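Local atomic coordinates of CofB (Escherichia coli, PDB entry 5AX6), a protein that serves as the homotrimeric minor pilin of the type IVb pilus CFA/III of enterotoxigenic Escherichia coli and probably takes part in assembly of the pilus. Residues I139-F144 against R224-P229; L383-C388 against S451-T456; R400-I405 against T483-T488. All blocks are in the same frame, centred on the assembly; numbering follows the deposited sequence.

Contact 1: I139-F144 against R224-P229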
ATOM      1  N   ILE A 139     -30.656  -8.315  19.537  1.00 17.28           N
ATOM      2  CA  ILE A 139     -31.464  -9.099  18.621  1.00 17.81           C
ATOM      3  C   ILE A 139     -30.609 -10.205  18.015  1.00 16.38           C
ATOM      4  O   ILE A 139     -29.590  -9.926  17.370  1.00 21.26           O
ATOM      5  CB  ILE A 139     -32.050  -8.204  17.505  1.00 14.45           C
ATOM      6  CG1 ILE A 139     -33.044  -7.189  18.099  1.00 20.10           C
ATOM      7  CG2 ILE A 139     -32.697  -9.056  16.419  1.00 17.12           C
ATOM      8  CD1 ILE A 139     -33.361  -5.998  17.157  1.00 18.72           C
ATOM      9  N   GLU A 140     -31.004 -11.456  18.217  1.00 18.00           N
ATOM     10  CA  GLU A 140     -30.156 -12.556  17.770  1.00 21.97           C
ATOM     11  C   GLU A 140     -30.628 -13.168  16.472  1.00 20.45           C
ATOM     12  O   GLU A 140     -29.927 -13.980  15.856  1.00 16.72           O
ATOM     13  CB  GLU A 140     -30.063 -13.642  18.853  1.00 26.27           C
ATOM     14  CG  GLU A 140     -31.338 -14.414  19.108  1.00 27.40           C
ATOM     15  CD  GLU A 140     -31.148 -15.474  20.192  1.00 41.10           C
ATOM     16  OE1 GLU A 140     -30.643 -15.126  21.282  1.00 41.53           O
ATOM     17  OE2 GLU A 140     -31.483 -16.652  19.944  1.00 41.61           O
ATOM     18  N   ARG A 141     -31.823 -12.791  16.045  1.00 17.50           N
ATOM     19  CA  ARG A 141     -32.328 -13.279  14.770  1.00 20.68           C
ATOM     20  C   ARG A 141     -33.363 -12.307  14.233  1.00 20.80           C
ATOM     21  O   ARG A 141     -34.124 -11.738  15.014  1.00 19.34           O
ATOM     22  CB  ARG A 141     -32.951 -14.679  14.922  1.00 18.74           C
ATOM     23  CG  ARG A 141     -33.102 -15.417  13.593  1.00 20.94           C
ATOM     24  CD  ARG A 141     -33.680 -16.809  13.787  1.00 22.67           C
ATOM     25  NE  ARG A 141     -35.117 -16.793  14.059  1.00 19.34           N
ATOM     26  CZ  ARG A 141     -35.681 -17.292  15.156  1.00 25.77           C
ATOM     27  NH1 ARG A 141     -34.934 -17.830  16.114  1.00 20.71           N
ATOM     28  NH2 ARG A 141     -36.997 -17.245  15.300  1.00 20.19           N
ATOM     29  N   VAL A 142     -33.388 -12.120  12.915  1.00 18.26           N
ATOM     30  CA  VAL A 142     -34.434 -11.311  12.294  1.00 16.67           C
ATOM     31  C   VAL A 142     -35.230 -12.179  11.339  1.00 19.19           C
ATOM     32  O   VAL A 142     -34.683 -12.725  10.384  1.00 17.45           O
ATOM     33  CB  VAL A 142     -33.862 -10.086  11.527  1.00 23.32           C
ATOM     34  CG1 VAL A 142     -35.003  -9.215  10.996  1.00 19.66           C
ATOM     35  CG2 VAL A 142     -32.943  -9.265  12.426  1.00 18.83           C
ATOM     36  N   ASP A 143     -36.525 -12.312  11.608  1.00 18.91           N
ATOM     37  CA  ASP A 143     -37.406 -13.104  10.758  1.00 16.09           C
ATOM     38  C   ASP A 143     -38.258 -12.201   9.876  1.00 18.82           C
ATOM     39  O   ASP A 143     -38.827 -11.232  10.362  1.00 19.44           O
ATOM     40  CB  ASP A 143     -38.333 -13.989  11.604  1.00 16.20           C
ATOM     41  CG  ASP A 143     -37.598 -15.120  12.312  1.00 22.25           C
ATOM     42  OD1 ASP A 143     -36.475 -15.483  11.884  1.00 21.00           O
ATOM     43  OD2 ASP A 143     -38.169 -15.661  13.288  1.00 21.84           O
ATOM     44  N   PHE A 144     -38.362 -12.552   8.599  1.00 16.42           N
ATOM     45  CA  PHE A 144     -39.207 -11.845   7.645  1.00 16.98           C
ATOM     46  C   PHE A 144     -40.292 -12.792   7.151  1.00 17.52           C
ATOM     47  O   PHE A 144     -39.984 -13.843   6.590  1.00 21.64           O
ATOM     48  CB  PHE A 144     -38.381 -11.332   6.457  1.00 15.88           C
ATOM     49  CG  PHE A 144     -37.329 -10.333   6.835  1.00 21.16           C
ATOM     50  CD1 PHE A 144     -37.591  -8.967   6.774  1.00 20.89           C
ATOM     51  CD2 PHE A 144     -36.075 -10.759   7.252  1.00 21.77           C
ATOM     52  CE1 PHE A 144     -36.619  -8.035   7.135  1.00 19.18           C
ATOM     53  CE2 PHE A 144     -35.098  -9.846   7.597  1.00 19.17           C
ATOM     54  CZ  PHE A 144     -35.367  -8.476   7.540  1.00 16.91           C
ATOM     55  N   ARG A 224     -41.268 -17.816   5.908  1.00 21.27           N
ATOM     56  CA  ARG A 224     -40.521 -17.049   6.887  1.00 20.08           C
ATOM     57  C   ARG A 224     -39.035 -17.198   6.591  1.00 23.29           C
ATOM     58  O   ARG A 224     -38.499 -18.308   6.613  1.00 18.83           O
ATOM     59  CB  ARG A 224     -40.842 -17.517   8.309  1.00 19.41           C
ATOM     60  CG  ARG A 224     -40.176 -16.665   9.382  1.00 22.21           C
ATOM     61  CD  ARG A 224     -40.396 -17.233  10.765  1.00 23.53           C
ATOM     62  NE  ARG A 224     -39.724 -18.516  10.956  1.00 22.33           N
ATOM     63  CZ  ARG A 224     -39.725 -19.179  12.109  1.00 21.78           C
ATOM     64  NH1 ARG A 224     -40.364 -18.671  13.154  1.00 16.67           N
ATOM     65  NH2 ARG A 224     -39.103 -20.345  12.211  1.00 21.85           N
ATOM     66  N   LEU A 225     -38.375 -16.083   6.280  1.00 20.12           N
ATOM     67  CA  LEU A 225     -36.943 -16.098   6.035  1.00 20.64           C
ATOM     68  C   LEU A 225     -36.228 -15.594   7.275  1.00 23.25           C
ATOM     69  O   LEU A 225     -36.514 -14.485   7.737  1.00 19.76           O
ATOM     70  CB  LEU A 225     -36.571 -15.219   4.833  1.00 21.80           C
ATOM     71  CG  LEU A 225     -37.303 -15.428   3.511  1.00 26.89           C
ATOM     72  CD1 LEU A 225     -36.840 -14.383   2.493  1.00 26.13           C
ATOM     73  CD2 LEU A 225     -37.028 -16.825   2.989  1.00 29.80           C
ATOM     74  N   SER A 226     -35.310 -16.397   7.815  1.00 21.95           N
ATOM     75  CA  SER A 226     -34.580 -16.027   9.029  1.00 17.90           C
ATOM     76  C   SER A 226     -33.159 -15.604   8.702  1.00 17.86           C
ATOM     77  O   SER A 226     -32.449 -16.325   8.005  1.00 20.11           O
ATOM     78  CB  SER A 226     -34.533 -17.192  10.025  1.00 21.69           C
ATOM     79  OG  SER A 226     -35.835 -17.577  10.423  1.00 23.40           O
ATOM     80  N   ILE A 227     -32.753 -14.447   9.216  1.00 18.39           N
ATOM     81  CA  ILE A 227     -31.385 -13.957   9.031  1.00 19.78           C
ATOM     82  C   ILE A 227     -30.689 -13.798  10.372  1.00 20.88           C
ATOM     83  O   ILE A 227     -31.259 -13.242  11.313  1.00 18.49           O
ATOM     84  CB  ILE A 227     -31.340 -12.595   8.318  1.00 19.71           C
ATOM     85  CG1 ILE A 227     -32.287 -12.567   7.115  1.00 25.66           C
ATOM     86  CG2 ILE A 227     -29.889 -12.235   7.965  1.00 21.49           C
ATOM     87  CD1 ILE A 227     -31.777 -13.307   5.894  1.00 26.66           C
ATOM     88  N   ASP A 228     -29.455 -14.284  10.462  1.00 18.95           N
ATOM     89  CA  ASP A 228     -28.617 -14.057  11.639  1.00 17.98           C
ATOM     90  C   ASP A 228     -27.870 -12.743  11.444  1.00 19.59           C
ATOM     91  O   ASP A 228     -26.965 -12.683  10.621  1.00 19.81           O
ATOM     92  CB  ASP A 228     -27.624 -15.226  11.814  1.00 17.79           C
ATOM     93  CG  ASP A 228     -26.712 -15.069  13.021  1.00 27.68           C
ATOM     94  OD1 ASP A 228     -26.733 -14.007  13.689  1.00 23.37           O
ATOM     95  OD2 ASP A 228     -25.949 -16.025  13.294  1.00 25.35           O
ATOM     96  N   PRO A 229     -28.242 -11.681  12.187  1.00 17.96           N
ATOM     97  CA  PRO A 229     -27.586 -10.392  11.913  1.00 17.59           C
ATOM     98  C   PRO A 229     -26.110 -10.387  12.271  1.00 18.89           C
ATOM     99  O   PRO A 229     -25.398  -9.473  11.851  1.00 20.00           O
ATOM    100  CB  PRO A 229     -28.354  -9.411  12.811  1.00 21.65           C
ATOM    101  CG  PRO A 229     -28.835 -10.269  13.948  1.00 22.83           C
ATOM    102  CD  PRO A 229     -29.190 -11.584  13.311  1.00 18.16           C
TER
HETATM  103  O   HOH W   1     -27.146 -14.296  16.195  1.00 27.38           O
HETATM  104  O   HOH W   2     -40.807 -15.674  13.876  1.00 21.58           O
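Two neighbouring strands of the pilin-domain sheet meet here, Val-142 pairing with Ile-227, Asp-143 with Ser-226 and Phe-144 with Leu-225 in antiparallel register. Val-142 N gives a nearly straight bond of 2.9 Å to Ile-227 O, Ile-227 N returns one to Val-142 O, and Phe-144 and Leu-225 form a like pair. The face carrying Asp-143 and Ser-226 is polar here, with Arg-141 and Arg-224 joining in a salt-bridge network. Arg-141 grips Asp-143 side-on, NE to OD1 and NH2 to OD2, and the carboxylate lies at the edge of the guanidinium. Ser-226 OG donates to Asp-143 OD1 at 2.6 Å from above the carboxylate plane, on the face opposite to Arg-141 NE, which leaves this oxygen held by two donors. Arg-224 NH1 stands 3.7 Å from Asp-143 OD2, a long salt bridge of charges alone that a water also spans; Arg-224 NH2 bonds to Leu-63 O. The shared carboxylate probably offsets the repulsion between Arg-141 NH2 and Arg-224 NH1, 4.2 Å apart. On the other face Phe-144 sets the edge of its ring, CE2, 3.9 Å from Ile-227 CG1, and both residues pack on helix 4-25. A long N-terminal helix laid across an antiparallel sheet is the hallmark of the type IV pilin fold.

Contact 2: L383-C388 against S451-T456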
ATOM      1  N   LEU A 383      32.051  -0.574 -26.428  1.00 22.82           N
ATOM      2  CA  LEU A 383      31.266  -0.762 -25.209  1.00 25.76           C
ATOM      3  C   LEU A 383      30.330  -1.939 -25.401  1.00 23.57           C
ATOM      4  O   LEU A 383      29.924  -2.223 -26.519  1.00 25.10           O
ATOM      5  CB  LEU A 383      30.458   0.504 -24.878  1.00 22.51           C
ATOM      6  CG  LEU A 383      31.209   1.814 -24.615  1.00 20.91           C
ATOM      7  CD1 LEU A 383      30.226   2.986 -24.528  1.00 25.76           C
ATOM      8  CD2 LEU A 383      32.025   1.709 -23.336  1.00 23.01           C
ATOM      9  N   ASN A 384      29.982  -2.622 -24.314  1.00 21.16           N
ATOM     10  CA  ASN A 384      28.951  -3.648 -24.366  1.00 22.53           C
ATOM     11  C   ASN A 384      27.579  -3.028 -24.540  1.00 29.51           C
ATOM     12  O   ASN A 384      27.275  -2.018 -23.908  1.00 26.04           O
ATOM     13  CB  ASN A 384      28.976  -4.497 -23.093  1.00 26.91           C
ATOM     14  CG  ASN A 384      30.238  -5.320 -22.979  1.00 35.02           C
ATOM     15  OD1 ASN A 384      30.660  -5.951 -23.944  1.00 36.48           O
ATOM     16  ND2 ASN A 384      30.853  -5.309 -21.808  1.00 34.96           N
ATOM     17  N   VAL A 385      26.756  -3.619 -25.401  1.00 24.15           N
ATOM     18  CA  VAL A 385      25.402  -3.126 -25.605  1.00 19.64           C
ATOM     19  C   VAL A 385      24.584  -3.425 -24.355  1.00 27.31           C
ATOM     20  O   VAL A 385      24.664  -4.519 -23.794  1.00 22.46           O
ATOM     21  CB  VAL A 385      24.735  -3.749 -26.857  1.00 19.64           C
ATOM     22  CG1 VAL A 385      23.283  -3.286 -26.975  1.00 27.17           C
ATOM     23  CG2 VAL A 385      25.506  -3.349 -28.110  1.00 23.11           C
ATOM     24  N   GLN A 386      23.827  -2.435 -23.898  1.00 24.14           N
ATOM     25  CA  GLN A 386      23.077  -2.572 -22.652  1.00 20.73           C
ATOM     26  C   GLN A 386      21.855  -3.440 -22.849  1.00 22.40           C
ATOM     27  O   GLN A 386      21.361  -3.582 -23.969  1.00 25.44           O
ATOM     28  CB  GLN A 386      22.652  -1.195 -22.126  1.00 22.40           C
ATOM     29  CG  GLN A 386      21.726  -0.427 -23.070  1.00 20.81           C
ATOM     30  CD  GLN A 386      22.484   0.435 -24.091  1.00 25.46           C
ATOM     31  OE1 GLN A 386      23.547   0.056 -24.580  1.00 22.73           O
ATOM     32  NE2 GLN A 386      21.929   1.594 -24.414  1.00 17.72           N
ATOM     33  N   ASP A 387      21.373  -4.034 -21.758  1.00 25.46           N
ATOM     34  CA  ASP A 387      20.091  -4.729 -21.771  1.00 29.23           C
ATOM     35  C   ASP A 387      18.998  -3.736 -21.436  1.00 28.55           C
ATOM     36  O   ASP A 387      19.135  -2.969 -20.494  1.00 31.69           O
ATOM     37  CB  ASP A 387      20.072  -5.880 -20.764  1.00 34.45           C
ATOM     38  CG  ASP A 387      21.054  -6.973 -21.117  1.00 40.52           C
ATOM     39  OD1 ASP A 387      21.129  -7.344 -22.307  1.00 47.27           O
ATOM     40  OD2 ASP A 387      21.758  -7.449 -20.205  1.00 47.51           O
ATOM     41  N   CYS A 388      17.913  -3.743 -22.194  1.00 21.66           N
ATOM     42  CA  CYS A 388      16.833  -2.813 -21.904  1.00 23.37           C
ATOM     43  C   CYS A 388      15.902  -3.414 -20.864  1.00 23.15           C
ATOM     44  O   CYS A 388      15.817  -4.632 -20.743  1.00 23.85           O
ATOM     45  CB  CYS A 388      16.092  -2.447 -23.185  1.00 26.46           C
ATOM     46  SG  CYS A 388      17.175  -1.431 -24.253  1.00 33.61           S
ATOM     47  N   SER A 451      26.012  -7.463 -29.656  1.00 27.22           N
ATOM     48  CA  SER A 451      26.565  -7.345 -28.302  1.00 34.22           C
ATOM     49  C   SER A 451      27.502  -6.152 -28.043  1.00 26.51           C
ATOM     50  O   SER A 451      27.767  -5.823 -26.887  1.00 21.45           O
ATOM     51  CB  SER A 451      27.305  -8.642 -27.941  1.00 35.02           C
ATOM     52  OG  SER A 451      28.432  -8.823 -28.775  1.00 41.05           O
ATOM     53  N   LYS A 452      28.004  -5.500 -29.091  1.00 24.50           N
ATOM     54  CA  LYS A 452      28.949  -4.400 -28.894  1.00 24.10           C
ATOM     55  C   LYS A 452      28.514  -3.101 -29.581  1.00 24.82           C
ATOM     56  O   LYS A 452      27.878  -3.131 -30.632  1.00 23.64           O
ATOM     57  CB  LYS A 452      30.345  -4.775 -29.408  1.00 29.65           C
ATOM     58  CG  LYS A 452      30.952  -6.028 -28.780  1.00 32.08           C
ATOM     59  CD  LYS A 452      31.348  -5.793 -27.321  1.00 29.95           C
ATOM     60  CE  LYS A 452      32.145  -6.971 -26.763  1.00 35.78           C
ATOM     61  NZ  LYS A 452      32.740  -6.671 -25.420  1.00 32.28           N
ATOM     62  N   TRP A 453      28.866  -1.971 -28.966  1.00 20.21           N
ATOM     63  CA  TRP A 453      28.849  -0.664 -29.630  1.00 20.79           C
ATOM     64  C   TRP A 453      30.237  -0.328 -30.125  1.00 18.94           C
ATOM     65  O   TRP A 453      31.201  -0.481 -29.386  1.00 22.96           O
ATOM     66  CB  TRP A 453      28.424   0.475 -28.691  1.00 16.26           C
ATOM     67  CG  TRP A 453      26.990   0.514 -28.247  1.00 16.85           C
ATOM     68  CD1 TRP A 453      26.528   0.254 -26.995  1.00 19.57           C
ATOM     69  CD2 TRP A 453      25.850   0.888 -29.028  1.00 21.48           C
ATOM     70  NE1 TRP A 453      25.169   0.415 -26.947  1.00 19.78           N
ATOM     71  CE2 TRP A 453      24.724   0.814 -28.184  1.00 20.37           C
ATOM     72  CE3 TRP A 453      25.668   1.291 -30.359  1.00 16.51           C
ATOM     73  CZ2 TRP A 453      23.432   1.111 -28.620  1.00 18.17           C
ATOM     74  CZ3 TRP A 453      24.387   1.573 -30.798  1.00 18.13           C
ATOM     75  CH2 TRP A 453      23.279   1.484 -29.930  1.00 17.63           C
ATOM     76  N   TYR A 454      30.338   0.180 -31.350  1.00 20.44           N
ATOM     77  CA  TYR A 454      31.616   0.660 -31.860  1.00 18.45           C
ATOM     78  C   TYR A 454      31.545   2.131 -32.193  1.00 18.10           C
ATOM     79  O   TYR A 454      30.725   2.535 -33.005  1.00 21.47           O
ATOM     80  CB  TYR A 454      32.032  -0.108 -33.111  1.00 19.75           C
ATOM     81  CG  TYR A 454      32.068  -1.602 -32.913  1.00 21.23           C
ATOM     82  CD1 TYR A 454      33.192  -2.224 -32.380  1.00 24.43           C
ATOM     83  CD2 TYR A 454      30.979  -2.386 -33.258  1.00 25.95           C
ATOM     84  CE1 TYR A 454      33.222  -3.609 -32.199  1.00 23.16           C
ATOM     85  CE2 TYR A 454      31.005  -3.765 -33.081  1.00 30.47           C
ATOM     86  CZ  TYR A 454      32.130  -4.361 -32.555  1.00 28.42           C
ATOM     87  OH  TYR A 454      32.153  -5.727 -32.391  1.00 29.70           O
ATOM     88  N   ILE A 455      32.412   2.925 -31.575  1.00 17.21           N
ATOM     89  CA  ILE A 455      32.440   4.348 -31.852  1.00 19.79           C
ATOM     90  C   ILE A 455      33.784   4.681 -32.460  1.00 16.77           C
ATOM     91  O   ILE A 455      34.830   4.387 -31.873  1.00 19.80           O
ATOM     92  CB  ILE A 455      32.207   5.216 -30.590  1.00 17.86           C
ATOM     93  CG1 ILE A 455      30.880   4.847 -29.911  1.00 22.01           C
ATOM     94  CG2 ILE A 455      32.140   6.682 -30.983  1.00 17.75           C
ATOM     95  CD1 ILE A 455      31.008   3.924 -28.710  1.00 31.08           C
ATOM     96  N   THR A 456      33.753   5.278 -33.648  1.00 16.69           N
ATOM     97  CA  THR A 456      34.983   5.621 -34.351  1.00 19.23           C
ATOM     98  C   THR A 456      34.863   7.009 -34.929  1.00 20.15           C
ATOM     99  O   THR A 456      33.769   7.565 -34.980  1.00 20.03           O
ATOM    100  CB  THR A 456      35.286   4.644 -35.486  1.00 20.28           C
ATOM    101  OG1 THR A 456      34.182   4.644 -36.407  1.00 22.27           O
ATOM    102  CG2 THR A 456      35.501   3.247 -34.932  1.00 19.71           C
TER
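Trp-453 NE1 donates an almost straight bond (177°) to Gln-386 OE1 at 2.9 Å, the oxygen lying in the plane of the indole and at its edge. The amide plane is turned 47° from the ring, and Gln-386 NE2 in turn donates to Arg-400 O. A bend at chi2 (-89°) turns CD of Gln-386 so that the amide comes to the indole edge. Lys-452 NZ reaches Asn-384 OD1 at 2.7 Å, the two side chains running side by side in the same direction. The backbone adds paired bonds between Leu-383 and Trp-453, with Trp-453 N 2.7 Å from Leu-383 O, and Val-385 N donates to Ser-451 O. This is the end of strand 381-384 on strand 452-463, an antiparallel pair of the C-terminal domain that gives way to loop after Asn-384. Val-385 CG2 stands over one face of the indole, 4.0 Å from the centroid of the five-membered ring, a CH-pi contact. An alanine in place of Trp-453 would probably leave Gln-386 OE1 without its donor and open a gap beneath Val-385. Met-335 of the second subunit packs on both Trp-453 and Gln-386. Farther along, Leu-383 CD1 approaches Ile-455 CD1 at 4.4 Å.

Contact 3: R400-I405 against T483-T488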
ATOM      1  N   ARG A 400      20.231   2.420 -27.281  1.00 17.78           N
ATOM      2  CA  ARG A 400      20.569   3.615 -28.032  1.00 18.07           C
ATOM      3  C   ARG A 400      21.906   4.142 -27.553  1.00 15.50           C
ATOM      4  O   ARG A 400      22.270   3.966 -26.390  1.00 15.25           O
ATOM      5  CB  ARG A 400      19.485   4.689 -27.858  1.00 18.84           C
ATOM      6  CG  ARG A 400      18.079   4.286 -28.359  1.00 18.48           C
ATOM      7  CD  ARG A 400      18.034   4.165 -29.884  1.00 19.47           C
ATOM      8  NE  ARG A 400      18.626   5.357 -30.480  1.00 19.55           N
ATOM      9  CZ  ARG A 400      17.980   6.503 -30.673  1.00 18.38           C
ATOM     10  NH1 ARG A 400      16.691   6.617 -30.364  1.00 17.84           N
ATOM     11  NH2 ARG A 400      18.626   7.537 -31.193  1.00 17.99           N
ATOM     12  N   LEU A 401      22.630   4.805 -28.442  1.00 17.57           N
ATOM     13  CA  LEU A 401      23.871   5.454 -28.052  1.00 17.09           C
ATOM     14  C   LEU A 401      24.102   6.648 -28.964  1.00 15.77           C
ATOM     15  O   LEU A 401      23.900   6.561 -30.168  1.00 18.02           O
ATOM     16  CB  LEU A 401      25.054   4.469 -28.113  1.00 18.34           C
ATOM     17  CG  LEU A 401      26.420   4.982 -27.645  1.00 17.72           C
ATOM     18  CD1 LEU A 401      27.294   3.855 -27.103  1.00 20.70           C
ATOM     19  CD2 LEU A 401      27.169   5.748 -28.742  1.00 17.14           C
ATOM     20  N   SER A 402      24.491   7.773 -28.371  1.00 18.35           N
ATOM     21  CA  SER A 402      24.907   8.949 -29.129  1.00 18.04           C
ATOM     22  C   SER A 402      26.231   9.451 -28.584  1.00 15.65           C
ATOM     23  O   SER A 402      26.628   9.093 -27.475  1.00 18.05           O
ATOM     24  CB  SER A 402      23.859  10.062 -29.062  1.00 22.79           C
ATOM     25  OG  SER A 402      22.918   9.915 -30.110  1.00 32.40           O
ATOM     26  N   ALA A 403      26.924  10.259 -29.376  1.00 17.33           N
ATOM     27  CA  ALA A 403      28.201  10.845 -28.964  1.00 17.33           C
ATOM     28  C   ALA A 403      28.217  12.327 -29.348  1.00 16.94           C
ATOM     29  O   ALA A 403      27.900  12.668 -30.482  1.00 21.32           O
ATOM     30  CB  ALA A 403      29.376  10.105 -29.613  1.00 20.17           C
ATOM     31  N   SER A 404      28.534  13.199 -28.391  1.00 15.40           N
ATOM     32  CA  SER A 404      28.645  14.638 -28.645  1.00 18.81           C
ATOM     33  C   SER A 404      30.084  15.070 -28.401  1.00 18.47           C
ATOM     34  O   SER A 404      30.747  14.525 -27.518  1.00 17.83           O
ATOM     35  CB  SER A 404      27.700  15.437 -27.744  1.00 18.55           C
ATOM     36  OG  SER A 404      26.359  14.999 -27.886  1.00 26.60           O
ATOM     37  N   ILE A 405      30.579  16.034 -29.173  1.00 15.11           N
ATOM     38  CA  ILE A 405      31.967  16.437 -29.034  1.00 16.48           C
ATOM     39  C   ILE A 405      32.232  17.172 -27.717  1.00 16.16           C
ATOM     40  O   ILE A 405      31.507  18.105 -27.358  1.00 17.86           O
ATOM     41  CB  ILE A 405      32.417  17.343 -30.190  1.00 17.86           C
ATOM     42  CG1 ILE A 405      32.197  16.641 -31.527  1.00 16.85           C
ATOM     43  CG2 ILE A 405      33.883  17.730 -29.980  1.00 15.55           C
ATOM     44  CD1 ILE A 405      32.600  17.478 -32.736  1.00 21.92           C
ATOM     45  N   THR A 483      26.177   9.268 -24.612  1.00 14.91           N
ATOM     46  CA  THR A 483      24.897   9.090 -23.936  1.00 17.38           C
ATOM     47  C   THR A 483      24.327   7.739 -24.325  1.00 17.17           C
ATOM     48  O   THR A 483      24.269   7.420 -25.507  1.00 18.37           O
ATOM     49  CB  THR A 483      23.870  10.190 -24.323  1.00 17.57           C
ATOM     50  OG1 THR A 483      24.458  11.481 -24.150  1.00 21.95           O
ATOM     51  CG2 THR A 483      22.611  10.077 -23.455  1.00 19.71           C
ATOM     52  N   THR A 484      23.901   6.955 -23.341  1.00 16.28           N
ATOM     53  CA  THR A 484      23.313   5.656 -23.603  1.00 16.39           C
ATOM     54  C   THR A 484      21.947   5.569 -22.930  1.00 18.32           C
ATOM     55  O   THR A 484      21.776   6.055 -21.805  1.00 16.05           O
ATOM     56  CB  THR A 484      24.219   4.515 -23.088  1.00 23.94           C
ATOM     57  OG1 THR A 484      24.352   4.595 -21.659  1.00 17.60           O
ATOM     58  CG2 THR A 484      25.592   4.593 -23.742  1.00 25.81           C
ATOM     59  N   TRP A 485      20.976   4.956 -23.610  1.00 15.32           N
ATOM     60  CA  TRP A 485      19.635   4.834 -23.047  1.00 16.93           C
ATOM     61  C   TRP A 485      18.883   3.783 -23.859  1.00 16.93           C
ATOM     62  O   TRP A 485      19.439   3.226 -24.798  1.00 21.09           O
ATOM     63  CB  TRP A 485      18.899   6.194 -23.046  1.00 16.27           C
ATOM     64  CG  TRP A 485      18.435   6.724 -24.394  1.00 15.68           C
ATOM     65  CD1 TRP A 485      17.143   6.771 -24.846  1.00 14.47           C
ATOM     66  CD2 TRP A 485      19.245   7.305 -25.438  1.00 15.18           C
ATOM     67  NE1 TRP A 485      17.105   7.334 -26.101  1.00 16.15           N
ATOM     68  CE2 TRP A 485      18.374   7.664 -26.488  1.00 15.40           C
ATOM     69  CE3 TRP A 485      20.617   7.555 -25.582  1.00 17.53           C
ATOM     70  CZ2 TRP A 485      18.829   8.256 -27.674  1.00 15.54           C
ATOM     71  CZ3 TRP A 485      21.069   8.139 -26.773  1.00 17.26           C
ATOM     72  CH2 TRP A 485      20.170   8.486 -27.796  1.00 15.63           C
ATOM     73  N   CYS A 486      17.646   3.481 -23.485  1.00 14.74           N
ATOM     74  CA  CYS A 486      16.829   2.584 -24.305  1.00 14.94           C
ATOM     75  C   CYS A 486      15.582   3.327 -24.732  1.00 17.86           C
ATOM     76  O   CYS A 486      15.090   4.191 -23.994  1.00 19.09           O
ATOM     77  CB  CYS A 486      16.454   1.303 -23.537  1.00 19.97           C
ATOM     78  SG  CYS A 486      17.844   0.232 -23.130  1.00 24.08           S
ATOM     79  N   SER A 487      15.050   2.989 -25.902  1.00 15.22           N
ATOM     80  CA  SER A 487      13.932   3.739 -26.458  1.00 18.07           C
ATOM     81  C   SER A 487      13.145   2.921 -27.478  1.00 18.75           C
ATOM     82  O   SER A 487      13.694   2.024 -28.113  1.00 17.62           O
ATOM     83  CB  SER A 487      14.442   5.020 -27.122  1.00 18.88           C
ATOM     84  OG  SER A 487      13.378   5.823 -27.606  1.00 18.55           O
ATOM     85  N   THR A 488      11.869   3.251 -27.636  1.00 20.37           N
ATOM     86  CA  THR A 488      11.087   2.698 -28.737  1.00 20.31           C
ATOM     87  C   THR A 488      11.502   3.349 -30.056  1.00 25.50           C
ATOM     88  O   THR A 488      11.224   2.817 -31.128  1.00 24.70           O
ATOM     89  CB  THR A 488       9.595   2.897 -28.524  1.00 23.60           C
ATOM     90  OG1 THR A 488       9.346   4.265 -28.178  1.00 23.66           O
ATOM     91  CG2 THR A 488       9.106   1.998 -27.401  1.00 23.24           C
TER
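Arg-400 pairs with Trp-485 and Ser-402 with Thr-483 as antiparallel hydrogen-bonded pairs, the short strands running 156° apart with Arg-400 N only 2.7 Å from Trp-485 O. The side chains of Arg-400 and Trp-485 then fold against each other. Arg-400 CB sits over the centre of the six-membered ring, 3.5 Å from its centroid, and makes a CH-pi contact. Bends at chi2 and chi3 fold the arginine back, and Trp-485 CZ2 comes over the centre of the guanidinium, 3.6 Å from Arg-400 CZ. The two planes stand 52° apart, well short of a flat stack. Arg-400 NE bonds to Gln-491 OE1 and NH1 to Glu-489 O, which probably helps hold the guanidinium in this orientation. The pair belongs to the four-stranded antiparallel sheet of the C-terminal domain, where strand 398-409 lies at one border within the chain; Ile-405 carries backbone bonds to both other subunits. Ser-402 OG lies in the indole plane at its edge, 3.9 Å from Trp-485 CH2. On the opposite face of the sheet, Leu-401 and Thr-484 lie side by side, pointing the same way, and Leu-401 CD1 meets Thr-484 CG2 at 3.8 Å. Leu-401 also packs on Trp-453 and Val-446.

Contact 1 closes first along the chain and lies in the pilin domain, about 73 Å between centres from contact 2 and 71 Å from contact 3, on the opposite side of the chain's centre. Contacts 2 and 3 share the C-terminal domain with centres about 10 Å apart, and their segments alternate in sequence. They belong to two different sheets, joined by the Cys-388 to Cys-486 disulfide, by Gln-386 reaching across to strand 398-409, and by Leu-401 CD1 against Trp-453 CG. Neither other subunit touches contact 1, whereas contacts 2 and 3 meet both, consistent with a C-terminal domain that helps hold the trimer together.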